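Local coordinates for protein alpha,alpha-trehalose-phosphate synthase (UDP-forming) (Burkholderia vietnamiensis, PDB 5TVG) that binds uridine-5'-diphosphate and belongs to glycosyltransferase family 20, whose members share the GT-B fold of two Rossmann-like domains, at residues Pro178-Val183 / Ser204-Arg209; Ala73-Thr78 / Ala120-Gln125; Arg18-Glu23 / Gly45-Trp50; Leu143-His148 / Val183-Ala188; Ala39-Gly44 / Gly68-Ala73. All coordinates share one frame; numbering follows the deposited sequence.

Contact 1: residues Pro178-Val183 / Ser204-Arg209; sequences PHDELV and SDYIER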
# COMPACT_ATOMS: atom_id res chain seq x y z
N PRO A 178 -3.25 19.42 -22.98
CA PRO A 178 -3.75 20.54 -23.80
C PRO A 178 -3.19 21.92 -23.43
O PRO A 178 -3.91 22.92 -23.56
CB PRO A 178 -5.27 20.49 -23.57
CG PRO A 178 -5.42 19.97 -22.23
CD PRO A 178 -4.31 18.92 -22.07
N HIS A 179 -1.91 22.00 -23.03
CA HIS A 179 -1.37 23.26 -22.53
C HIS A 179 -1.49 24.38 -23.57
O HIS A 179 -1.94 25.49 -23.25
CB HIS A 179 0.09 23.06 -22.10
CG HIS A 179 0.97 22.43 -23.15
ND1 HIS A 179 1.64 23.17 -24.11
CD2 HIS A 179 1.29 21.13 -23.39
CE1 HIS A 179 2.34 22.35 -24.88
NE2 HIS A 179 2.13 21.11 -24.47
N ASP A 180 -1.20 24.08 -24.84
CA ASP A 180 -1.22 25.10 -25.88
C ASP A 180 -2.61 25.67 -26.08
O ASP A 180 -2.79 26.89 -26.19
CB ASP A 180 -0.68 24.53 -27.20
CG ASP A 180 -0.72 25.55 -28.34
OD1 ASP A 180 0.12 26.49 -28.36
OD2 ASP A 180 -1.60 25.41 -29.22
N GLU A 181 -3.62 24.79 -26.13
CA GLU A 181 -5.00 25.23 -26.28
C GLU A 181 -5.42 26.11 -25.11
O GLU A 181 -6.08 27.15 -25.31
CB GLU A 181 -5.94 24.02 -26.37
CG GLU A 181 -7.32 24.37 -26.83
CD GLU A 181 -8.18 23.15 -27.10
OE1 GLU A 181 -8.33 22.31 -26.20
OE2 GLU A 181 -8.66 23.03 -28.24
N LEU A 182 -5.05 25.70 -23.89
CA LEU A 182 -5.43 26.45 -22.70
C LEU A 182 -4.79 27.83 -22.67
O LEU A 182 -5.43 28.82 -22.29
CB LEU A 182 -5.03 25.65 -21.45
CG LEU A 182 -5.78 24.32 -21.17
CD1 LEU A 182 -5.15 23.62 -20.00
CD2 LEU A 182 -7.26 24.56 -20.89
N VAL A 183 -3.52 27.93 -23.07
CA VAL A 183 -2.90 29.25 -23.14
C VAL A 183 -3.59 30.09 -24.22
O VAL A 183 -3.84 31.28 -24.03
CB VAL A 183 -1.39 29.13 -23.40
CG1 VAL A 183 -0.80 30.49 -23.78
CG2 VAL A 183 -0.67 28.52 -22.19
N SER A 204 4.17 34.56 -19.35
CA SER A 204 4.85 35.27 -20.43
C SER A 204 5.96 34.41 -21.01
O SER A 204 6.17 34.40 -22.23
CB SER A 204 5.44 36.59 -19.93
OG SER A 204 4.41 37.39 -19.39
N ASP A 205 6.69 33.68 -20.13
CA ASP A 205 7.77 32.82 -20.60
C ASP A 205 7.24 31.79 -21.59
O ASP A 205 7.85 31.55 -22.64
CB ASP A 205 8.45 32.09 -19.40
CG ASP A 205 9.48 32.97 -18.68
OD1 ASP A 205 9.87 34.04 -19.21
OD2 ASP A 205 9.93 32.60 -17.57
N TYR A 206 6.09 31.20 -21.29
CA TYR A 206 5.50 30.23 -22.22
C TYR A 206 5.27 30.87 -23.58
O TYR A 206 5.64 30.32 -24.63
CB TYR A 206 4.20 29.66 -21.64
CG TYR A 206 3.57 28.58 -22.50
CD1 TYR A 206 2.76 28.92 -23.59
CD2 TYR A 206 3.77 27.24 -22.21
CE1 TYR A 206 2.19 27.93 -24.38
CE2 TYR A 206 3.19 26.25 -22.98
CZ TYR A 206 2.41 26.59 -24.07
OH TYR A 206 1.86 25.57 -24.83
N ILE A 207 4.63 32.04 -23.59
CA ILE A 207 4.28 32.68 -24.86
C ILE A 207 5.53 33.14 -25.61
O ILE A 207 5.65 32.95 -26.82
CB ILE A 207 3.28 33.82 -24.58
CG1 ILE A 207 1.90 33.17 -24.37
CG2 ILE A 207 3.32 34.87 -25.70
CD1 ILE A 207 0.82 34.07 -23.87
N GLU A 208 6.49 33.71 -24.90
CA GLU A 208 7.66 34.23 -25.60
C GLU A 208 8.55 33.10 -26.10
O GLU A 208 8.94 33.06 -27.27
CB GLU A 208 8.39 35.21 -24.70
CG GLU A 208 7.59 36.52 -24.56
CD GLU A 208 8.15 37.48 -23.53
OE1 GLU A 208 7.54 37.60 -22.44
OE2 GLU A 208 9.19 38.11 -23.79
N ARG A 209 8.88 32.16 -25.22
CA ARG A 209 9.86 31.15 -25.58
C ARG A 209 9.29 30.10 -26.54
O ARG A 209 10.06 29.40 -27.20
CB ARG A 209 10.39 30.50 -24.31
CG ARG A 209 11.31 31.46 -23.57
CD ARG A 209 11.58 31.04 -22.14
NE ARG A 209 12.50 31.97 -21.49
CZ ARG A 209 13.23 31.66 -20.42
NH1 ARG A 209 13.15 30.44 -19.90
NH2 ARG A 209 14.06 32.55 -19.90
O HOH W 1 2.72 25.75 -27.62
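V183 and I207 mark the point where helices 179-186 and 197-209 come together, their CA atoms 8.1 Å apart, while the axes of the short segments pass 11.6 Å from each other at 107°. At that separation the backbones do not touch, and the long side chain of Y206 reaches across. Y206 has CG anti to its backbone N (chi1 -176°), which sends the ring outward to the first turn of the other helix. V183 lies over one face of that ring, with CG2 3.9 Å from the centroid of the Y206 ring in a CH-pi contact, and its other methyl, CG1, packs 3.8 Å from CG1 of I207. At the tip of the ring the interaction becomes polar. ND1 of H179 and OH of Y206 form a hydrogen bond of 2.5 Å with an angle of 158°, each atom lying in the plane of the other residue's ring, although the two rings meet rim to rim and steeply inclined. A water 2.9 Å from OH of Y206 donates to OD1 of D180 at 2.8 Å. L173 covers both H179 and Y206, and nearby D205 makes a salt bridge to R209 of a second subunit. The hydroxyl thus has two polar partners, H179 and the water, while V183 packs on one ring face; a hydroxyl shared between an imidazole nitrogen and a water may be polarised.

Contact 2: residues Ala73-Thr78 / Ala120-Gln125; sequences ATLGLT and AMLARQ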
# COMPACT_ATOMS: atom_id res chain seq x y z
N ALA A 73 -26.90 34.38 -9.60
CA ALA A 73 -27.48 33.56 -10.66
C ALA A 73 -26.73 32.23 -10.69
O ALA A 73 -25.55 32.21 -11.06
CB ALA A 73 -27.42 34.27 -12.01
N THR A 74 -27.38 31.14 -10.25
CA THR A 74 -26.69 29.86 -10.07
C THR A 74 -27.34 28.71 -10.83
O THR A 74 -28.54 28.72 -11.16
CB THR A 74 -26.57 29.46 -8.58
OG1 THR A 74 -27.88 29.33 -8.01
CG2 THR A 74 -25.76 30.50 -7.79
N LEU A 75 -26.52 27.68 -11.05
CA LEU A 75 -26.89 26.51 -11.82
C LEU A 75 -26.32 25.28 -11.13
O LEU A 75 -25.24 25.34 -10.52
CB LEU A 75 -26.32 26.56 -13.25
CG LEU A 75 -26.95 27.51 -14.23
CD1 LEU A 75 -25.95 27.81 -15.33
CD2 LEU A 75 -28.26 26.89 -14.82
N GLY A 76 -27.04 24.16 -11.25
CA GLY A 76 -26.54 22.89 -10.77
C GLY A 76 -25.77 22.20 -11.87
O GLY A 76 -25.80 22.64 -13.02
N LEU A 77 -25.05 21.13 -11.51
CA LEU A 77 -24.34 20.31 -12.48
C LEU A 77 -24.78 18.86 -12.38
O LEU A 77 -25.09 18.36 -11.31
CB LEU A 77 -22.81 20.37 -12.28
CG LEU A 77 -22.04 21.68 -12.50
CD1 LEU A 77 -20.55 21.51 -12.12
CD2 LEU A 77 -22.20 22.17 -13.92
N THR A 78 -24.76 18.16 -13.51
CA THR A 78 -25.02 16.75 -13.47
C THR A 78 -23.80 16.03 -12.92
O THR A 78 -22.68 16.57 -12.91
CB THR A 78 -25.32 16.21 -14.87
OG1 THR A 78 -24.18 16.44 -15.72
CG2 THR A 78 -26.61 16.81 -15.47
N ALA A 120 -18.47 25.77 -21.76
CA ALA A 120 -19.33 26.29 -22.83
C ALA A 120 -20.79 26.37 -22.38
O ALA A 120 -21.50 27.33 -22.74
CB ALA A 120 -19.22 25.42 -24.09
N MET A 121 -21.26 25.38 -21.63
CA MET A 121 -22.64 25.43 -21.13
C MET A 121 -22.83 26.61 -20.18
O MET A 121 -23.82 27.33 -20.27
CB MET A 121 -23.00 24.09 -20.46
CG MET A 121 -24.44 24.01 -19.88
SD MET A 121 -24.60 24.87 -18.28
CE MET A 121 -23.59 23.83 -17.21
N LEU A 122 -21.88 26.81 -19.27
CA LEU A 122 -21.96 27.94 -18.34
C LEU A 122 -21.92 29.28 -19.06
O LEU A 122 -22.64 30.21 -18.68
CB LEU A 122 -20.82 27.87 -17.32
CG LEU A 122 -20.86 26.73 -16.30
CD1 LEU A 122 -19.60 26.71 -15.39
CD2 LEU A 122 -22.12 26.87 -15.46
N ALA A 123 -21.07 29.40 -20.10
CA ALA A 123 -20.95 30.65 -20.84
C ALA A 123 -22.23 30.96 -21.60
O ALA A 123 -22.63 32.12 -21.73
CB ALA A 123 -19.76 30.58 -21.80
N ARG A 124 -22.86 29.93 -22.17
CA ARG A 124 -24.12 30.13 -22.87
C ARG A 124 -25.19 30.63 -21.92
O ARG A 124 -25.92 31.57 -22.24
CB ARG A 124 -24.52 28.81 -23.53
CG ARG A 124 -25.81 28.80 -24.30
CD ARG A 124 -25.87 27.51 -25.10
NE ARG A 124 -26.17 26.34 -24.27
CZ ARG A 124 -25.31 25.39 -23.91
NH1 ARG A 124 -24.03 25.43 -24.29
NH2 ARG A 124 -25.74 24.37 -23.16
N GLN A 125 -25.24 30.09 -20.69
CA GLN A 125 -26.22 30.54 -19.72
C GLN A 125 -25.94 31.97 -19.27
O GLN A 125 -26.87 32.77 -19.11
CB GLN A 125 -26.25 29.60 -18.50
CG GLN A 125 -26.76 28.16 -18.76
CD GLN A 125 -28.26 28.04 -18.85
OE1 GLN A 125 -28.98 29.01 -18.59
NE2 GLN A 125 -28.76 26.83 -19.14
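Q125 meets L75 where residues 73-77 of strand 70-77 run roughly antiparallel to helix 109-127, the short segments making 150° with each other at an axis separation of 10.5 Å. The glutamine shows how a polar side chain can work as an apolar one for much of its length. CB of Q125 sits 3.7 Å from CD1 of L75, and CG of Q125 comes closer still, to 3.5 Å from CD1 of L75. The chain then bends (chi2 -79°), and CD of Q125, the amide carbon, lies 4.2 Å from the other methyl, CD2 of L75. Its tip leaves the pair: NE2 donates to the carbonyl oxygen of A60. CD1 of L75 also touches CD2 of L122, at 3.9 Å. Further along the strand, CD2 of L77 lies 3.9 Å from CE of M121; the methionine, folded at both chi2 and chi3, brings its methyl to L77, while its SD lies loosely by CD1 of L75. F48 of the neighbouring strand adds to the cover around L75 and Q125. Apolar packing of this kind, a helix laid over one side of the central sheet, is characteristic of the Rossmann-like domains of the GT-B fold.

Contact 3: residues Arg18-Glu23 / Gly45-Trp50; sequences RVAAGE and GVWFGW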
# COMPACT_ATOMS: atom_id res chain seq x y z
N ARG A 18 -17.84 28.19 -7.25
CA ARG A 18 -18.83 28.10 -6.19
C ARG A 18 -19.33 29.50 -5.84
O ARG A 18 -18.50 30.38 -5.56
CB ARG A 18 -18.23 27.42 -4.95
CG ARG A 18 -17.83 25.93 -5.16
CD ARG A 18 -17.21 25.31 -3.91
NE ARG A 18 -16.86 23.90 -4.07
CZ ARG A 18 -17.73 22.91 -3.86
NH1 ARG A 18 -18.97 23.19 -3.49
NH2 ARG A 18 -17.36 21.63 -4.02
N VAL A 19 -20.64 29.71 -5.83
CA VAL A 19 -21.24 30.99 -5.47
C VAL A 19 -21.69 30.92 -4.02
O VAL A 19 -22.48 30.03 -3.66
CB VAL A 19 -22.41 31.34 -6.41
CG1 VAL A 19 -23.10 32.64 -5.94
CG2 VAL A 19 -21.92 31.47 -7.85
N ALA A 20 -21.20 31.84 -3.19
CA ALA A 20 -21.56 31.83 -1.78
C ALA A 20 -23.07 32.01 -1.57
O ALA A 20 -23.74 32.73 -2.32
CB ALA A 20 -20.80 32.93 -1.03
N ALA A 21 -23.59 31.35 -0.54
CA ALA A 21 -25.00 31.44 -0.21
C ALA A 21 -25.17 31.34 1.30
O ALA A 21 -24.40 30.66 1.98
CB ALA A 21 -25.81 30.33 -0.91
N GLY A 22 -26.17 32.06 1.81
CA GLY A 22 -26.52 31.95 3.23
C GLY A 22 -25.42 32.49 4.13
O GLY A 22 -24.93 33.61 3.97
N GLU A 23 -25.02 31.66 5.10
CA GLU A 23 -24.01 32.06 6.07
C GLU A 23 -22.72 32.54 5.40
O GLU A 23 -22.03 33.41 5.95
CB GLU A 23 -23.71 30.90 7.02
N GLY A 45 -24.15 44.50 -9.23
CA GLY A 45 -23.67 43.45 -10.10
C GLY A 45 -24.30 42.07 -9.86
O GLY A 45 -25.25 41.89 -9.09
N VAL A 46 -23.74 41.07 -10.55
CA VAL A 46 -24.24 39.71 -10.54
C VAL A 46 -23.09 38.77 -10.20
O VAL A 46 -21.96 38.96 -10.67
CB VAL A 46 -24.87 39.32 -11.89
CG1 VAL A 46 -25.42 37.91 -11.84
CG2 VAL A 46 -25.97 40.33 -12.33
N TRP A 47 -23.37 37.76 -9.38
CA TRP A 47 -22.43 36.68 -9.13
C TRP A 47 -23.00 35.40 -9.75
O TRP A 47 -24.04 34.91 -9.32
CB TRP A 47 -22.14 36.55 -7.63
CG TRP A 47 -20.97 35.63 -7.23
CD1 TRP A 47 -20.28 34.77 -8.03
CD2 TRP A 47 -20.38 35.50 -5.92
NE1 TRP A 47 -19.29 34.11 -7.31
CE2 TRP A 47 -19.34 34.54 -6.01
CE3 TRP A 47 -20.62 36.11 -4.67
CZ2 TRP A 47 -18.56 34.16 -4.91
CZ3 TRP A 47 -19.83 35.75 -3.59
CH2 TRP A 47 -18.83 34.77 -3.71
N PHE A 48 -22.31 34.87 -10.77
CA PHE A 48 -22.77 33.74 -11.56
C PHE A 48 -21.83 32.54 -11.35
O PHE A 48 -20.61 32.72 -11.18
CB PHE A 48 -22.81 34.13 -13.04
CG PHE A 48 -23.17 33.00 -13.97
CD1 PHE A 48 -24.49 32.71 -14.25
CD2 PHE A 48 -22.17 32.24 -14.58
CE1 PHE A 48 -24.82 31.68 -15.11
CE2 PHE A 48 -22.49 31.21 -15.45
CZ PHE A 48 -23.84 30.92 -15.72
N GLY A 49 -22.39 31.34 -11.29
CA GLY A 49 -21.60 30.14 -11.22
C GLY A 49 -22.41 28.96 -10.68
O GLY A 49 -23.63 29.01 -10.60
N TRP A 50 -21.68 27.92 -10.29
CA TRP A 50 -22.29 26.68 -9.83
C TRP A 50 -22.70 26.82 -8.36
O TRP A 50 -22.00 27.46 -7.57
CB TRP A 50 -21.28 25.54 -10.01
CG TRP A 50 -21.62 24.16 -9.47
CD1 TRP A 50 -22.79 23.46 -9.63
CD2 TRP A 50 -20.73 23.30 -8.73
NE1 TRP A 50 -22.69 22.22 -9.01
CE2 TRP A 50 -21.44 22.10 -8.46
CE3 TRP A 50 -19.42 23.43 -8.26
CZ2 TRP A 50 -20.88 21.05 -7.73
CZ3 TRP A 50 -18.85 22.37 -7.54
CH2 TRP A 50 -19.58 21.20 -7.29
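V19 and W47 are brought together by two similar torsions: CG of W47 lies anti to its backbone N (chi1 -169°), turning the indole toward the loop, and CG1 of V19 does likewise (chi1 175°), which sets that methyl over the indole. The two side chains slide past one another in opposite directions. The setting is a Rossmann-like domain, where the loop after strand 12-16 runs beside residues 47-50 and the chain turns at G49. CG1 of V19 stands almost squarely over the five-membered ring of W47, 3.9 Å from its centroid, a clear CH-pi contact. A20 continues along the same indole, its CB 3.8 Å from CH2 of W47, while NE1 of the tryptophan is held by OG of S16. The other methyl of V19 reaches the corner: CG2 is 3.5 Å from N of G49, a close fit against bare backbone. CZ3 of W50 sits over the centre of the R18 guanidinium, the planes well inclined, though the arginine has two conformers and this pairing is uncertain. Y86 meets the ring of W50, whose NE1 bonds to O of E53. The backbones join through one hydrogen bond, from N of V19 to O of W50, at 3.2 Å and 151°.

Contact 4: residues Leu143-His148 / Val183-Ala188; sequences LLPFAH and VKFMCA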
# COMPACT_ATOMS: atom_id res chain seq x y z
N LEU A 143 -12.01 27.71 -14.77
CA LEU A 143 -12.66 28.51 -15.81
C LEU A 143 -11.65 29.10 -16.80
O LEU A 143 -11.92 30.12 -17.42
CB LEU A 143 -13.51 29.60 -15.15
CG LEU A 143 -14.67 29.09 -14.26
CD1 LEU A 143 -15.13 30.08 -13.18
CD2 LEU A 143 -15.89 28.64 -15.09
N LEU A 144 -10.47 28.48 -16.95
CA LEU A 144 -9.55 28.94 -17.99
C LEU A 144 -10.23 29.12 -19.36
O LEU A 144 -9.93 30.12 -20.03
CB LEU A 144 -8.36 27.97 -18.11
CG LEU A 144 -7.44 27.91 -16.89
CD1 LEU A 144 -6.46 26.74 -16.95
CD2 LEU A 144 -6.66 29.21 -16.83
N PRO A 145 -11.14 28.25 -19.81
CA PRO A 145 -11.75 28.44 -21.14
C PRO A 145 -12.88 29.46 -21.20
O PRO A 145 -13.41 29.67 -22.30
CB PRO A 145 -12.31 27.04 -21.48
CG PRO A 145 -11.70 26.07 -20.47
CD PRO A 145 -11.42 26.91 -19.25
N PHE A 146 -13.27 30.11 -20.10
CA PHE A 146 -14.56 30.78 -20.06
C PHE A 146 -14.62 31.96 -21.04
O PHE A 146 -15.59 32.10 -21.79
CB PHE A 146 -14.88 31.23 -18.63
CG PHE A 146 -16.34 31.54 -18.40
CD1 PHE A 146 -17.27 30.48 -18.28
CD2 PHE A 146 -16.80 32.86 -18.34
CE1 PHE A 146 -18.66 30.74 -18.09
CE2 PHE A 146 -18.19 33.13 -18.17
CZ PHE A 146 -19.11 32.06 -18.03
N ALA A 147 -13.59 32.80 -21.06
CA ALA A 147 -13.58 33.93 -21.98
C ALA A 147 -13.67 33.47 -23.42
O ALA A 147 -14.33 34.12 -24.25
CB ALA A 147 -12.32 34.78 -21.80
N HIS A 148 -12.94 32.41 -23.76
CA HIS A 148 -12.96 31.91 -25.13
C HIS A 148 -14.37 31.53 -25.54
O HIS A 148 -14.82 31.87 -26.64
CB HIS A 148 -12.02 30.71 -25.26
CG HIS A 148 -12.21 29.94 -26.53
ND1 HIS A 148 -11.61 30.30 -27.71
CD2 HIS A 148 -12.93 28.83 -26.80
CE1 HIS A 148 -11.96 29.44 -28.66
NE2 HIS A 148 -12.76 28.54 -28.13
N VAL A 183 -3.52 27.93 -23.07
CA VAL A 183 -2.90 29.25 -23.14
C VAL A 183 -3.59 30.09 -24.22
O VAL A 183 -3.84 31.28 -24.03
CB VAL A 183 -1.39 29.13 -23.40
CG1 VAL A 183 -0.80 30.49 -23.78
CG2 VAL A 183 -0.67 28.52 -22.19
N LYS A 184 -3.92 29.48 -25.36
CA LYS A 184 -4.69 30.18 -26.38
C LYS A 184 -6.00 30.71 -25.80
O LYS A 184 -6.37 31.87 -26.04
CB LYS A 184 -4.96 29.26 -27.57
CG LYS A 184 -5.89 29.89 -28.63
CD LYS A 184 -5.85 29.15 -29.96
CE LYS A 184 -6.45 27.74 -29.86
NZ LYS A 184 -7.93 27.77 -29.70
N PHE A 185 -6.72 29.87 -25.04
CA PHE A 185 -7.95 30.32 -24.40
C PHE A 185 -7.71 31.50 -23.47
O PHE A 185 -8.51 32.44 -23.41
CB PHE A 185 -8.60 29.17 -23.62
CG PHE A 185 -9.20 28.10 -24.52
CD1 PHE A 185 -9.44 28.36 -25.86
CD2 PHE A 185 -9.46 26.82 -24.02
CE1 PHE A 185 -9.98 27.39 -26.70
CE2 PHE A 185 -9.99 25.84 -24.85
CZ PHE A 185 -10.26 26.13 -26.19
N MET A 186 -6.60 31.48 -22.74
CA MET A 186 -6.33 32.54 -21.77
C MET A 186 -6.13 33.87 -22.45
O MET A 186 -6.34 34.92 -21.84
CB MET A 186 -5.09 32.20 -20.95
CG MET A 186 -5.27 30.95 -20.09
SD MET A 186 -3.81 30.45 -19.17
CE MET A 186 -3.78 31.64 -17.88
N CYS A 187 -5.67 33.85 -23.71
CA CYS A 187 -5.50 35.09 -24.43
C CYS A 187 -6.82 35.68 -24.88
O CYS A 187 -6.83 36.79 -25.40
CB CYS A 187 -4.59 34.87 -25.63
SG CYS A 187 -2.87 34.44 -25.13
N ALA A 188 -7.94 34.97 -24.69
CA ALA A 188 -9.24 35.56 -24.98
C ALA A 188 -9.62 36.59 -23.93
O ALA A 188 -10.51 37.41 -24.18
CB ALA A 188 -10.32 34.47 -25.10
O HOH W 2 -10.93 31.67 -21.94
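F185 is the chief projection of this contact, fitting between the ring of H148 and the pyrrolidine of P145. CE1 of F185 stands 3.2 Å above the plane of the H148 imidazole, over the centre of that ring, which is tight packing. The planes are tilted by 32°, so the pair meets obliquely, and CD1 and CE1 of the phenyl come nearest. Histidine presents this face because its CG lies anti to the backbone N (chi1 167°), reaching out from the first turn of helix 146-152. On the other side of the phenyl, CD2 of F185 rests 3.8 Å from CB of P145. The helix follows strand 135-139 in the Rossmann-like order of strand and helix, and the proline belongs to the type I turn, L143 to F146, leading into it. Helix 179-186 brings a second hollow: M186, bent at chi3, curls about the tip of L144, and CD2 of L144 lies 3.9 Å from SD of M186. CB of A188 fits against the backbone of H148 and lies 3.9 Å from CB of A147. A water bridges the two backbones, donating to O of L144 at 2.7 Å and to O of F185 at 2.9 Å while accepting from N of H148 at 2.8 Å.

Contact 5: residues Ala39-Gly44 / Gly68-Ala73; sequences ALKQTG and GNVTYA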
# COMPACT_ATOMS: atom_id res chain seq x y z
N ALA A 39 -17.61 45.63 -4.48
CA ALA A 39 -17.77 45.99 -5.88
C ALA A 39 -19.14 45.54 -6.41
O ALA A 39 -19.77 46.25 -7.20
CB ALA A 39 -16.63 45.41 -6.69
N LEU A 40 -19.61 44.35 -6.00
CA LEU A 40 -20.95 43.94 -6.44
C LEU A 40 -22.02 44.89 -5.92
O LEU A 40 -22.91 45.30 -6.67
CB LEU A 40 -21.26 42.52 -5.96
CG LEU A 40 -20.51 41.37 -6.64
CD1 LEU A 40 -20.84 40.04 -5.93
CD2 LEU A 40 -20.85 41.31 -8.13
N LYS A 41 -21.94 45.27 -4.64
CA LYS A 41 -22.92 46.21 -4.10
C LYS A 41 -22.79 47.57 -4.76
O LYS A 41 -23.81 48.21 -5.05
CB LYS A 41 -22.76 46.38 -2.59
CG LYS A 41 -23.21 45.21 -1.76
CD LYS A 41 -23.13 45.58 -0.29
CE LYS A 41 -23.47 44.41 0.61
NZ LYS A 41 -23.63 44.88 2.02
N GLN A 42 -21.56 48.03 -5.00
CA GLN A 42 -21.38 49.36 -5.56
C GLN A 42 -21.99 49.44 -6.95
O GLN A 42 -22.63 50.44 -7.29
CB GLN A 42 -19.88 49.72 -5.62
CG GLN A 42 -19.65 51.13 -6.20
CD GLN A 42 -18.19 51.40 -6.65
OE1 GLN A 42 -17.58 52.37 -6.21
NE2 GLN A 42 -17.67 50.58 -7.55
N THR A 43 -21.84 48.39 -7.76
CA THR A 43 -22.22 48.43 -9.17
C THR A 43 -23.56 47.76 -9.46
O THR A 43 -23.92 47.63 -10.64
CB THR A 43 -21.12 47.79 -10.03
OG1 THR A 43 -21.13 46.38 -9.85
CG2 THR A 43 -19.73 48.38 -9.73
N GLY A 44 -24.27 47.27 -8.44
CA GLY A 44 -25.47 46.46 -8.64
C GLY A 44 -25.24 45.23 -9.50
O GLY A 44 -26.05 44.94 -10.40
N GLY A 68 -30.77 42.42 -1.78
CA GLY A 68 -30.64 43.85 -1.88
C GLY A 68 -30.27 44.27 -3.28
O GLY A 68 -31.06 44.12 -4.22
N ASN A 69 -29.04 44.74 -3.45
CA ASN A 69 -28.58 45.28 -4.71
C ASN A 69 -27.92 44.23 -5.60
O ASN A 69 -27.82 44.43 -6.82
CB ASN A 69 -27.55 46.39 -4.45
CG ASN A 69 -27.50 47.36 -5.58
OD1 ASN A 69 -28.50 47.53 -6.29
ND2 ASN A 69 -26.33 47.98 -5.79
N VAL A 70 -27.52 43.13 -5.03
CA VAL A 70 -26.73 42.11 -5.69
C VAL A 70 -27.61 40.96 -6.16
O VAL A 70 -28.53 40.54 -5.45
CB VAL A 70 -25.64 41.61 -4.73
CG1 VAL A 70 -24.75 40.56 -5.38
CG2 VAL A 70 -24.84 42.81 -4.26
N THR A 71 -27.32 40.45 -7.35
CA THR A 71 -28.01 39.29 -7.90
C THR A 71 -27.09 38.06 -7.90
O THR A 71 -25.90 38.16 -8.24
CB THR A 71 -28.49 39.59 -9.31
OG1 THR A 71 -29.39 40.71 -9.26
CG2 THR A 71 -29.22 38.40 -9.88
N TYR A 72 -27.63 36.92 -7.48
CA TYR A 72 -26.92 35.64 -7.52
C TYR A 72 -27.62 34.76 -8.55
O TYR A 72 -28.79 34.42 -8.38
CB TYR A 72 -26.91 34.98 -6.14
CG TYR A 72 -26.27 35.81 -5.04
CD1 TYR A 72 -26.99 36.80 -4.38
CD2 TYR A 72 -24.96 35.58 -4.65
CE1 TYR A 72 -26.40 37.55 -3.36
CE2 TYR A 72 -24.37 36.33 -3.64
CZ TYR A 72 -25.09 37.31 -2.99
OH TYR A 72 -24.48 38.04 -1.99
N ALA A 73 -26.90 34.38 -9.60
CA ALA A 73 -27.48 33.56 -10.66
C ALA A 73 -26.73 32.23 -10.69
O ALA A 73 -25.55 32.21 -11.06
CB ALA A 73 -27.42 34.27 -12.01
O HOH W 3 -28.03 42.73 -9.77
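V70 and L40 form the close-packed half of this contact, their side chains crossing at about a right angle. Both methyls of V70 are used: CG1 approaches CD1 of L40 to 4.0 Å, and CG2 of V70 lies 3.8 Å from CG of K41, filling the angle between these two residues of the helix. W47 packs on L40, placing this part toward the sheet. Helix 31-43 is the connection of a beta-alpha-beta crossover between the parallel neighbours 12-16 and 46-48, and its C-terminal end here meets the next strand of the sheet, 70-77. It stops in a Schellman motif at G44, whose phi is positive (56°). N69 exploits this ending. With CG anti to its backbone N (chi1 -154°), the amide swings across, and ND2 of N69 donates to O of K41 at 2.6 Å; the oxygen lies in the plane of the amide, yet the bond is bent, at 139°. ND2 of N69 also passes 3.3 Å from CA of G44. Inside the last turn, O of A39 takes both N and OG1 of T43, from opposite faces of its carbonyl plane. Toward solvent the fit slackens. K41 touches V70 near its root and then runs out extended, its ammonium end leading away from the strand, and N69 itself is exposed. A water 3.0 Å from O of G44 also bonds OG1 of T71, linking helix end and strand.

Overall arrangement
All five contacts belong to the domain built round the ten-stranded mixed sheet. Along the chain contacts 3 and 5 come first, with alternating segments and centres 11 Å apart, joined where strands 46-48 and 70-77 pair. Contact 2 follows, continuing strand 70-77 from A73, which it shares with contact 5; its helix 109-127 packs on F146 of contact 4, 17 Å away between centres. Contacts 4 and 1, again alternating, share V183 and helix 179-186. Contacts 1 and 5 lie 35 Å apart between centres. Contact 3 lies on the ligand's side, the side chain of R18 about 11 Å from uridine-5'-diphosphate, and contact 1 beside a subunit interface.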